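Local coordinates for serine-rich secreted cell wall anchored (LPXTG-motif ) protein (Lactobacillus reuteri ATCC 53608, PDB 5NXK) that probably acts as a cell-wall-anchored adhesin, presenting a beta-solenoid binding region through which the gut bacterium is thought to attach to its host, at residues D185-L190 with G217-N222. Numbering follows the deposited sequence.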
ATOM      1  N   ASP A 185     -10.321  -7.739  -3.332  1.00 25.06           N
ATOM      2  CA  ASP A 185     -11.507  -7.279  -2.614  1.00 23.60           C
ATOM      3  C   ASP A 185     -11.306  -5.935  -1.940  1.00 29.77           C
ATOM      4  O   ASP A 185     -12.273  -5.216  -1.661  1.00 24.99           O
ATOM      5  CB  ASP A 185     -11.928  -8.295  -1.552  1.00 29.42           C
ATOM      6  CG  ASP A 185     -12.245  -9.667  -2.136  1.00 38.12           C
ATOM      7  OD1 ASP A 185     -12.858  -9.730  -3.225  1.00 36.83           O
ATOM      8  OD2 ASP A 185     -11.905 -10.680  -1.487  1.00 38.76           O
ATOM      9  N   ILE A 186     -10.057  -5.617  -1.620  1.00 25.41           N
ATOM     10  CA  ILE A 186      -9.767  -4.432  -0.813  1.00 27.53           C
ATOM     11  C   ILE A 186      -8.644  -3.631  -1.488  1.00 26.94           C
ATOM     12  O   ILE A 186      -7.683  -4.223  -1.954  1.00 24.48           O
ATOM     13  CB  ILE A 186      -9.369  -4.825   0.642  1.00 20.25           C
ATOM     14  CG1 ILE A 186     -10.470  -5.682   1.282  1.00 24.65           C
ATOM     15  CG2 ILE A 186      -9.089  -3.581   1.490  1.00 21.80           C
ATOM     16  CD1 ILE A 186     -10.083  -6.245   2.647  1.00 24.44           C
ATOM     17  N   ASP A 187      -8.777  -2.305  -1.572  1.00 24.27           N
ATOM     18  CA  ASP A 187      -7.722  -1.484  -2.176  1.00 20.02           C
ATOM     19  C   ASP A 187      -6.552  -1.271  -1.205  1.00 23.99           C
ATOM     20  O   ASP A 187      -5.391  -1.419  -1.582  1.00 28.40           O
ATOM     21  CB  ASP A 187      -8.256  -0.120  -2.633  1.00 22.48           C
ATOM     22  CG  ASP A 187      -9.327  -0.223  -3.731  1.00 33.51           C
ATOM     23  OD1 ASP A 187      -9.409  -1.260  -4.430  1.00 31.60           O
ATOM     24  OD2 ASP A 187     -10.089   0.757  -3.898  1.00 33.61           O
ATOM     25  N   MET A 188      -6.861  -0.918   0.042  1.00 22.00           N
ATOM     26  CA  MET A 188      -5.824  -0.699   1.063  1.00 24.92           C
ATOM     27  C   MET A 188      -6.235  -1.391   2.346  1.00 25.93           C
ATOM     28  O   MET A 188      -7.261  -1.047   2.926  1.00 25.87           O
ATOM     29  CB  MET A 188      -5.620   0.787   1.350  1.00 23.58           C
ATOM     30  CG  MET A 188      -5.068   1.610   0.199  1.00 32.36           C
ATOM     31  SD  MET A 188      -5.013   3.364   0.669  1.00 30.71           S
ATOM     32  CE  MET A 188      -4.190   4.067  -0.758  1.00 29.12           C
ATOM     33  N   TRP A 189      -5.441  -2.354   2.799  1.00 23.21           N
ATOM     34  CA  TRP A 189      -5.735  -3.042   4.039  1.00 21.26           C
ATOM     35  C   TRP A 189      -4.580  -2.814   4.999  1.00 25.88           C
ATOM     36  O   TRP A 189      -3.478  -3.310   4.779  1.00 23.85           O
ATOM     37  CB  TRP A 189      -5.941  -4.549   3.811  1.00 22.76           C
ATOM     38  CG  TRP A 189      -6.544  -5.262   4.984  1.00 24.15           C
ATOM     39  CD1 TRP A 189      -6.811  -4.737   6.216  1.00 24.14           C
ATOM     40  CD2 TRP A 189      -6.999  -6.625   5.026  1.00 26.88           C
ATOM     41  NE1 TRP A 189      -7.388  -5.683   7.019  1.00 24.26           N
ATOM     42  CE2 TRP A 189      -7.518  -6.849   6.314  1.00 22.44           C
ATOM     43  CE3 TRP A 189      -7.010  -7.676   4.099  1.00 26.91           C
ATOM     44  CZ2 TRP A 189      -8.045  -8.084   6.703  1.00 25.86           C
ATOM     45  CZ3 TRP A 189      -7.539  -8.896   4.487  1.00 25.18           C
ATOM     46  CH2 TRP A 189      -8.048  -9.091   5.774  1.00 26.30           C
ATOM     47  N   LEU A 190      -4.843  -2.059   6.060  1.00 21.57           N
ATOM     48  CA  LEU A 190      -3.833  -1.759   7.063  1.00 21.78           C
ATOM     49  C   LEU A 190      -4.265  -2.440   8.349  1.00 24.83           C
ATOM     50  O   LEU A 190      -5.300  -2.104   8.925  1.00 30.67           O
ATOM     51  CB  LEU A 190      -3.664  -0.255   7.271  1.00 21.58           C
ATOM     52  CG  LEU A 190      -3.227   0.600   6.070  1.00 22.81           C
ATOM     53  CD1 LEU A 190      -4.414   1.012   5.196  1.00 19.25           C
ATOM     54  CD2 LEU A 190      -2.422   1.826   6.521  1.00 21.40           C
ATOM     55  N   GLY A 217     -16.871  -1.198  -9.506  1.00 34.62           N
ATOM     56  CA  GLY A 217     -17.084  -2.393 -10.312  1.00 34.43           C
ATOM     57  C   GLY A 217     -16.444  -3.654  -9.730  1.00 38.14           C
ATOM     58  O   GLY A 217     -16.742  -4.771 -10.160  1.00 33.67           O
ATOM     59  N   ASN A 218     -15.587  -3.492  -8.727  1.00 32.27           N
ATOM     60  CA  ASN A 218     -14.733  -4.597  -8.298  1.00 29.17           C
ATOM     61  C   ASN A 218     -14.527  -4.712  -6.790  1.00 30.38           C
ATOM     62  O   ASN A 218     -14.670  -5.781  -6.208  1.00 31.33           O
ATOM     63  CB  ASN A 218     -13.363  -4.466  -8.963  1.00 30.63           C
ATOM     64  CG  ASN A 218     -12.345  -5.457  -8.413  1.00 36.59           C
ATOM     65  OD1 ASN A 218     -12.190  -6.559  -8.947  1.00 36.67           O
ATOM     66  ND2 ASN A 218     -11.653  -5.072  -7.334  1.00 31.57           N
ATOM     67  N   THR A 219     -14.160  -3.601  -6.172  1.00 31.89           N
ATOM     68  CA  THR A 219     -13.679  -3.600  -4.795  1.00 26.51           C
ATOM     69  C   THR A 219     -14.817  -3.622  -3.778  1.00 30.83           C
ATOM     70  O   THR A 219     -15.823  -2.942  -3.958  1.00 28.60           O
ATOM     71  CB  THR A 219     -12.792  -2.375  -4.584  1.00 25.99           C
ATOM     72  OG1 THR A 219     -11.627  -2.502  -5.409  1.00 30.05           O
ATOM     73  CG2 THR A 219     -12.371  -2.230  -3.141  1.00 29.74           C
ATOM     74  N   GLU A 220     -14.671  -4.413  -2.718  1.00 27.53           N
ATOM     75  CA  GLU A 220     -15.665  -4.397  -1.641  1.00 28.21           C
ATOM     76  C   GLU A 220     -15.425  -3.249  -0.658  1.00 26.13           C
ATOM     77  O   GLU A 220     -16.354  -2.528  -0.328  1.00 25.21           O
ATOM     78  CB  GLU A 220     -15.677  -5.735  -0.903  1.00 32.60           C
ATOM     79  CG  GLU A 220     -16.080  -6.899  -1.794  1.00 42.97           C
ATOM     80  CD  GLU A 220     -16.246  -8.195  -1.029  1.00 62.26           C
ATOM     81  OE1 GLU A 220     -17.403  -8.589  -0.775  1.00 73.31           O
ATOM     82  OE2 GLU A 220     -15.224  -8.816  -0.673  1.00 70.09           O
ATOM     83  N   TYR A 221     -14.186  -3.081  -0.193  1.00 29.23           N
ATOM     84  CA  TYR A 221     -13.843  -1.945   0.675  1.00 29.36           C
ATOM     85  C   TYR A 221     -12.644  -1.209   0.098  1.00 25.85           C
ATOM     86  O   TYR A 221     -11.647  -1.840  -0.234  1.00 24.93           O
ATOM     87  CB  TYR A 221     -13.473  -2.372   2.097  1.00 25.53           C
ATOM     88  CG  TYR A 221     -14.155  -3.585   2.652  1.00 27.17           C
ATOM     89  CD1 TYR A 221     -15.533  -3.705   2.643  1.00 26.50           C
ATOM     90  CD2 TYR A 221     -13.406  -4.614   3.210  1.00 32.29           C
ATOM     91  CE1 TYR A 221     -16.151  -4.823   3.166  1.00 34.24           C
ATOM     92  CE2 TYR A 221     -14.011  -5.733   3.732  1.00 36.47           C
ATOM     93  CZ  TYR A 221     -15.384  -5.838   3.706  1.00 37.85           C
ATOM     94  OH  TYR A 221     -15.992  -6.958   4.233  1.00 40.67           O
ATOM     95  N   ASN A 222     -12.715   0.116  -0.017  1.00 25.13           N
ATOM     96  CA  ASN A 222     -11.541   0.860  -0.473  1.00 22.51           C
ATOM     97  C   ASN A 222     -10.420   0.812   0.577  1.00 23.45           C
ATOM     98  O   ASN A 222      -9.267   0.521   0.270  1.00 25.16           O
ATOM     99  CB  ASN A 222     -11.892   2.316  -0.781  1.00 25.05           C
ATOM    100  CG  ASN A 222     -12.883   2.449  -1.927  1.00 23.68           C
ATOM    101  OD1 ASN A 222     -13.983   2.947  -1.736  1.00 23.14           O
ATOM    102  ND2 ASN A 222     -12.493   1.999  -3.122  1.00 22.01           N
TER
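D187 and T219 meet at the tight, buried end of this contact, where T219 OG1 donates to D187 OD1 over 2.7 Å, on the syn side but 28° out of the carboxylate plane. The other carboxylate oxygen is held as well: N222 ND2 reaches D187 OD2 at 2.8 Å from the anti side, also well out of the carboxylate plane, although OD2 lies in the plane of the amide. With CG anti to its own carbonyl carbon (chi1 -63°), D187 runs alongside N222, and N181 and N215 add a further amide donor to OD1 and OD2 respectively. Four donors thus grip one buried carboxylate, an arrangement consistent with an ionised group.

The backbones are successive coils of the beta-solenoid stacked in parallel register, I186 beside Y221, just where each coil turns its corner, at D187 and at N222, from one sheet face to the next. D185 O takes two amides, E220 N at 2.7 Å and Y221 N at 3.2 Å; two residues along the same pair of coils, D187 N binds Y221 O, and, just past the corner, M188 N binds N222 O at 2.8 Å.

On the other side of the strands the fit is apolar: I186 CG1 and CD1 each lie 3.7 Å from Y221 CD2, and CD1 also rests over one face of the W189 indole. Toward the partly exposed edge the contact loosens. D185 and E220 point the same way, their carboxylate planes 66° apart, with D185 OD1 only 3.6 Å from E220 OE2, a pairing of like charges that the salt bridge from K159 to OE2 would be expected to ease.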